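Local coordinates for protein Zn-dependent hydrolase, glyoxylase (Echinicola vietnamensis, PDB 6T5K) that acts as a class B metallo-beta-lactamase with two active-site zinc ions, and probably inactivates beta-lactam antibiotics by hydrolysing their ring, at residues Val24-Asp28 against Lys29-Lys33; Gly192-Glu195 against Asp196-Val199; Ser119-Phe122 against Lys123-Ser127. All coordinates share one frame; numbering follows the deposited sequence.

Contact 1 (Val24-Asp28 against Lys29-Lys33); sequences VYSSD and KLIIK
The ring of Tyr25 meets Leu30 edge-on: the carbonyl O of Leu30 lies near the ring plane, 3.5 Å from Tyr25 CD1. Just beyond, Tyr25 CE1 touches Leu30 CD2 at 4.1 Å, the two side chains crossing at about a right angle. Ile32 CD1 comes to the ring obliquely and rests chiefly on Tyr25 CB, at 3.9 Å, while outside the hairpin the ring of Phe85 on helix 76-88 meets that of Tyr25 with the planes about 55° apart.

These residues form a tight beta hairpin, strand 22-26 turning back into strand 30-34 at one border of the larger sheet. Tyr25 and Ile32 are its hydrogen-bonded antiparallel pair, with Ile32 N donating nearly straight to Tyr25 O at 2.9 Å. Ser26 and Ile31 follow as a non-hydrogen-bonded pair, their side chains on the other face of the sheet. At the far end the register slips in a classic beta bulge: Ile32 O accepts from both Val24 N at 2.9 Å and Tyr25 N at 3.3 Å, and Val24 CG2 lies against Ile32 CG2.

Residue choice follows the two faces. Branched Ile32 and aromatic Tyr25 suit the side turned to helix 76-88, where Leu82 and Phe85 pack on Ile32. With CG directed opposite its own backbone N (chi1 -180°), Tyr25 extends its ring along the turn until OH bonds to Glu81 OE1. Ser27, small and polar, suits the bend, because its chi1 of 80° tucks the hydroxyl back over the turn. Ser27 OG is held to Glu81 OE1 as well, and it accepts from two successive backbone amides, Lys29 N at 3.0 Å and Leu30 N at 3.1 Å.

Contact 2 (Gly192-Glu195 against Asp196-Val199); sequences GNLE and DANV
Leu194 and Val199 meet at about a right angle, Leu194 CD2 reaching Val199 CG1 at 4.2 Å, with Ala197 set beside them. The methyl of Ala197 points back toward the preceding residues and touches the same Leu194 CD2 at 3.9 Å; a small side chain fits here because its CB already lies close over the backbone of Leu194. The two branched chains extend the apolar patch onto the neighbouring helices, Leu194 onto Trp202 and Phe239 and Val199 onto Phe239, so the loop is seated on helices 201-212 and 230-239.

What brings Leu194 and Ala197 together is a type I beta turn, closed by Ala197 N donating to Leu194 O at 3.1 Å. The donor stands well above the carbonyl plane, 70° out of it, although the N-H itself points nearly straight at the oxygen. An Asx turn leads in: Asn193 OD1 accepts from Glu195 N at 2.9 Å, again from above the carbonyl plane. Asparagine suits this place since its amide has a second end to use.

That end and Asp196 are turned to the same water, which accepts from Asn193 ND2 at 2.9 Å and donates to Asp196 OD2 at 3.1 Å. Another water bridges Asn193 O, 2.9 Å away, and Asp196 N, 3.0 Å away, joining the same two residues through their backbones. A chi1 of -66° sets Asp196 CG beside the backbone N, and the carboxylate leaves the turn for His102. Asp196 OD2 bonds to His102 NE2, while His102 itself is a ligand of the first zinc ion. Asp196 is thus a second-shell residue, consistent with a part in fixing the rotation of a metal-binding imidazole, on the loop that flanks the zinc site in class B1 metallo-beta-lactamases.

Contact 3 (Ser119-Phe122 against Lys123-Ser127); sequences SYAF and KNTLS
Phe122 first meets Thr125 through its CB, which lies 3.5 Å from Thr125 OG1. From there chi1 of -170° places CG beside its own carbonyl carbon, and the ring runs forward over the start of the helix. CD2 rests on Asn124 CB at 3.9 Å, and the next atom, Phe122 CE2, is equally far from Asn124 ND2, whose amide plane stands 76° from the ring. At the tip, CZ touches Lys123 CE at 4.1 Å. Lys123 runs extended alongside the ring, its CG 4.2 Å from the Phe122 ring centroid and only 8° off the normal, a CH-pi contact over one face; its NZ goes on to Ser142 OG. The ring of Tyr158 also stacks on Phe122.

This is the strand-to-helix junction of the beta-alpha-beta unit formed by strand 119-122, helix 123-131 and strand 139-141. Phe122 occupies the N-cap position, and its carbonyl O takes a weak bond from Thr125 N. A phenylalanine has no side-chain acceptor to offer the helix, yet its ring suits the buried corner. Threonine suits position 125 by having two kinds of branch: OG1 bonds to Asp166 and receives a water at 2.8 Å that in turn accepts from Phe122 N, whereas Thr125 CG2 packs on Ala121 CB at 3.7 Å. Leu126 CD1 lies against that same Ala121 methyl.

Contacts 1 and 3 both reach the eight-stranded sheet, but on opposite sides of the chain's centre, with about 17 Å between their nearest atoms. Each is partly buried; contact 1 turns strand into strand near the sheet's border, mainly through backbone bonds, with a serine hydroxyl gripping the turn, whereas contact 3 turns strand into helix and relies mainly on aromatic and aliphatic packing. Contact 2 is a surface turn in a loop without helix or strand, in which waters do much of the bridging. It also stands nearest the metal centre, being joined directly to a zinc-binding histidine, while the side chain of Thr125 in contact 3 lies about 10 Å from a zinc ion.

Contact 1 (Val24-Asp28 against Lys29-Lys33)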
# COMPACT_ATOMS: atom_id res chain seq x y z
N VAL A 24 15.79 -3.58 7.38
CA VAL A 24 16.20 -2.40 8.12
C VAL A 24 15.52 -2.28 9.48
O VAL A 24 15.96 -1.46 10.31
CB VAL A 24 16.00 -1.11 7.29
CG1 VAL A 24 16.87 -1.16 6.04
CG2 VAL A 24 14.53 -0.95 6.90
N TYR A 25 14.48 -3.06 9.73
CA TYR A 25 13.83 -3.08 11.03
C TYR A 25 13.15 -4.43 11.21
O TYR A 25 12.56 -4.95 10.26
CB TYR A 25 12.77 -1.98 11.15
CG TYR A 25 12.07 -1.95 12.49
CD1 TYR A 25 10.92 -2.69 12.71
CD2 TYR A 25 12.57 -1.18 13.53
CE1 TYR A 25 10.28 -2.67 13.94
CE2 TYR A 25 11.94 -1.15 14.77
CZ TYR A 25 10.79 -1.90 14.96
OH TYR A 25 10.15 -1.88 16.17
N SER A 26 13.21 -4.97 12.42
CA SER A 26 12.55 -6.24 12.70
C SER A 26 12.17 -6.28 14.17
O SER A 26 13.02 -6.09 15.04
CB SER A 26 13.50 -7.39 12.37
OG SER A 26 12.90 -8.65 12.62
N SER A 27 10.88 -6.50 14.44
CA SER A 27 10.42 -6.80 15.78
C SER A 27 9.42 -7.93 15.69
O SER A 27 9.16 -8.47 14.61
CB SER A 27 9.72 -5.59 16.40
OG SER A 27 8.38 -5.51 15.90
N ASP A 28 8.80 -8.23 16.85
CA ASP A 28 7.76 -9.25 16.93
C ASP A 28 6.58 -8.93 16.04
O ASP A 28 5.92 -9.85 15.53
CB ASP A 28 7.30 -9.37 18.40
CG ASP A 28 7.18 -8.00 19.12
OD1 ASP A 28 8.19 -7.26 19.20
OD2 ASP A 28 6.08 -7.67 19.64
N LYS A 29 6.31 -7.65 15.80
CA LYS A 29 5.06 -7.24 15.20
C LYS A 29 5.24 -6.58 13.85
O LYS A 29 4.25 -6.42 13.11
CB LYS A 29 4.38 -6.24 16.13
CG LYS A 29 4.06 -6.70 17.53
CD LYS A 29 3.26 -7.98 17.52
CE LYS A 29 2.16 -7.99 18.59
NZ LYS A 29 0.90 -8.63 18.08
N LEU A 30 6.46 -6.17 13.51
CA LEU A 30 6.67 -5.37 12.30
C LEU A 30 8.04 -5.64 11.71
O LEU A 30 9.04 -5.65 12.43
CB LEU A 30 6.58 -3.88 12.64
CG LEU A 30 6.65 -2.90 11.47
CD1 LEU A 30 5.34 -2.93 10.72
CD2 LEU A 30 6.90 -1.49 11.99
N ILE A 31 8.08 -5.84 10.39
CA ILE A 31 9.33 -5.97 9.65
C ILE A 31 9.33 -4.91 8.56
O ILE A 31 8.30 -4.68 7.92
CB ILE A 31 9.52 -7.38 9.08
CG1 ILE A 31 9.61 -8.41 10.22
CG2 ILE A 31 10.78 -7.42 8.20
CD1 ILE A 31 9.40 -9.84 9.76
N ILE A 32 10.47 -4.26 8.37
CA ILE A 32 10.66 -3.33 7.26
C ILE A 32 11.85 -3.78 6.43
O ILE A 32 12.95 -3.94 6.95
CB ILE A 32 10.85 -1.88 7.73
CG1 ILE A 32 9.71 -1.47 8.66
CG2 ILE A 32 10.89 -0.93 6.50
CD1 ILE A 32 9.87 -0.11 9.30
N LYS A 33 11.63 -3.92 5.13
CA LYS A 33 12.66 -4.39 4.22
C LYS A 33 12.84 -3.35 3.12
O LYS A 33 11.87 -2.93 2.49
CB LYS A 33 12.24 -5.73 3.56
CG LYS A 33 12.58 -6.99 4.37

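Contact 2 (Gly192-Glu195 against Asp196-Val199)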
# COMPACT_ATOMS: atom_id res chain seq x y z
N GLY A 192 -8.37 -14.61 -2.03
CA GLY A 192 -8.48 -13.90 -0.76
C GLY A 192 -9.91 -13.48 -0.45
O GLY A 192 -10.88 -14.10 -0.88
N ASN A 193 -10.02 -12.39 0.32
CA ASN A 193 -11.31 -11.92 0.80
C ASN A 193 -12.03 -11.21 -0.33
O ASN A 193 -11.59 -10.14 -0.79
CB ASN A 193 -11.09 -10.98 1.97
CG ASN A 193 -12.33 -10.23 2.34
OD1 ASN A 193 -13.45 -10.72 2.13
ND2 ASN A 193 -12.15 -9.02 2.88
N LEU A 194 -13.15 -11.78 -0.78
CA LEU A 194 -13.92 -11.19 -1.86
C LEU A 194 -15.20 -10.54 -1.38
O LEU A 194 -16.04 -10.17 -2.21
CB LEU A 194 -14.29 -12.25 -2.90
CG LEU A 194 -13.11 -12.94 -3.56
CD1 LEU A 194 -13.55 -14.01 -4.51
CD2 LEU A 194 -12.26 -11.92 -4.29
N GLU A 195 -15.37 -10.37 -0.07
CA GLU A 195 -16.64 -9.87 0.45
C GLU A 195 -17.01 -8.50 -0.10
O GLU A 195 -18.21 -8.21 -0.29
CB GLU A 195 -16.61 -9.85 1.98
CG GLU A 195 -17.03 -11.17 2.57
CD GLU A 195 -16.69 -11.29 4.03
OE1 GLU A 195 -16.22 -12.38 4.42
OE2 GLU A 195 -16.88 -10.29 4.77
N ASP A 196 -16.02 -7.64 -0.34
CA ASP A 196 -16.26 -6.29 -0.82
C ASP A 196 -15.79 -6.11 -2.27
O ASP A 196 -15.68 -4.98 -2.77
CB ASP A 196 -15.61 -5.26 0.10
CG ASP A 196 -16.24 -5.23 1.48
OD1 ASP A 196 -17.49 -5.34 1.55
OD2 ASP A 196 -15.48 -5.06 2.48
N ALA A 197 -15.54 -7.20 -2.96
CA ALA A 197 -14.88 -7.17 -4.26
C ALA A 197 -15.86 -7.01 -5.41
O ALA A 197 -17.05 -7.35 -5.32
CB ALA A 197 -14.05 -8.44 -4.48
N ASN A 198 -15.33 -6.49 -6.53
CA ASN A 198 -16.02 -6.46 -7.82
C ASN A 198 -15.14 -7.29 -8.75
O ASN A 198 -14.15 -6.79 -9.32
CB ASN A 198 -16.15 -5.04 -8.31
CG ASN A 198 -16.85 -4.95 -9.64
OD1 ASN A 198 -16.95 -5.93 -10.39
ND2 ASN A 198 -17.37 -3.78 -9.93
N VAL A 199 -15.46 -8.58 -8.85
CA VAL A 199 -14.63 -9.49 -9.64
C VAL A 199 -14.83 -9.31 -11.14
O VAL A 199 -13.98 -9.75 -11.91
CB VAL A 199 -14.79 -10.97 -9.24
CG1 VAL A 199 -14.37 -11.19 -7.81
CG2 VAL A 199 -16.20 -11.49 -9.49
O HOH W 1 -13.02 -7.62 -0.71
O HOH W 2 -14.35 -7.46 4.03
O HOH W 3 -17.29 -10.79 -4.96
O HOH W 4 -18.93 -8.02 -3.40

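Contact 3 (Ser119-Phe122 against Lys123-Ser127)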
# COMPACT_ATOMS: atom_id res chain seq x y z
N SER A 119 -3.31 12.56 6.04
CA SER A 119 -3.69 11.31 5.41
C SER A 119 -4.55 11.57 4.18
O SER A 119 -5.40 12.47 4.17
CB SER A 119 -4.43 10.40 6.38
OG SER A 119 -5.62 10.99 6.87
N TYR A 120 -4.30 10.77 3.15
CA TYR A 120 -4.98 10.90 1.88
C TYR A 120 -5.54 9.56 1.44
O TYR A 120 -5.02 8.51 1.78
CB TYR A 120 -3.98 11.30 0.79
CG TYR A 120 -3.34 12.65 0.98
CD1 TYR A 120 -2.28 12.82 1.84
CD2 TYR A 120 -3.82 13.77 0.30
CE1 TYR A 120 -1.69 14.06 2.02
CE2 TYR A 120 -3.23 15.02 0.46
CZ TYR A 120 -2.17 15.16 1.33
OH TYR A 120 -1.58 16.39 1.49
N ALA A 121 -6.60 9.62 0.63
CA ALA A 121 -7.18 8.41 0.08
C ALA A 121 -8.11 8.80 -1.05
O ALA A 121 -8.44 9.97 -1.24
CB ALA A 121 -7.94 7.63 1.16
N PHE A 122 -8.51 7.80 -1.83
CA PHE A 122 -9.54 8.04 -2.83
C PHE A 122 -10.77 8.66 -2.17
O PHE A 122 -11.14 8.29 -1.06
CB PHE A 122 -9.93 6.71 -3.45
CG PHE A 122 -10.82 6.82 -4.66
CD1 PHE A 122 -10.47 7.61 -5.76
CD2 PHE A 122 -11.97 6.10 -4.72
CE1 PHE A 122 -11.28 7.68 -6.88
CE2 PHE A 122 -12.77 6.12 -5.86
CZ PHE A 122 -12.45 6.95 -6.93
N LYS A 123 -11.43 9.56 -2.89
CA LYS A 123 -12.59 10.25 -2.32
C LYS A 123 -13.59 9.28 -1.70
O LYS A 123 -14.13 9.54 -0.62
CB LYS A 123 -13.24 11.12 -3.39
CG LYS A 123 -13.67 10.38 -4.65
CD LYS A 123 -14.18 11.33 -5.74
CE LYS A 123 -14.44 10.57 -7.02
NZ LYS A 123 -14.94 11.43 -8.15
N ASN A 124 -13.85 8.15 -2.37
CA ASN A 124 -14.84 7.22 -1.85
C ASN A 124 -14.34 6.43 -0.66
O ASN A 124 -15.16 5.91 0.10
CB ASN A 124 -15.40 6.34 -2.95
CG ASN A 124 -16.31 7.13 -3.87
OD1 ASN A 124 -16.75 8.25 -3.53
ND2 ASN A 124 -16.60 6.57 -5.02
N THR A 125 -13.02 6.34 -0.46
CA THR A 125 -12.51 5.72 0.76
C THR A 125 -12.92 6.50 1.99
O THR A 125 -13.21 5.91 3.04
CB THR A 125 -10.99 5.62 0.67
OG1 THR A 125 -10.66 4.88 -0.52
CG2 THR A 125 -10.41 4.92 1.89
N LEU A 126 -12.98 7.83 1.89
CA LEU A 126 -13.40 8.62 3.05
C LEU A 126 -14.82 8.24 3.48
O LEU A 126 -15.07 7.99 4.66
CB LEU A 126 -13.32 10.10 2.72
CG LEU A 126 -11.91 10.70 2.88
CD1 LEU A 126 -10.94 10.15 1.87
CD2 LEU A 126 -12.00 12.22 2.77
N SER A 127 -15.75 8.19 2.53
CA SER A 127 -17.14 7.89 2.89
C SER A 127 -17.28 6.45 3.34
O SER A 127 -17.97 6.17 4.33
CB SER A 127 -18.07 8.21 1.74
OG SER A 127 -17.56 7.73 0.53
O HOH W 5 -7.95 5.07 -1.29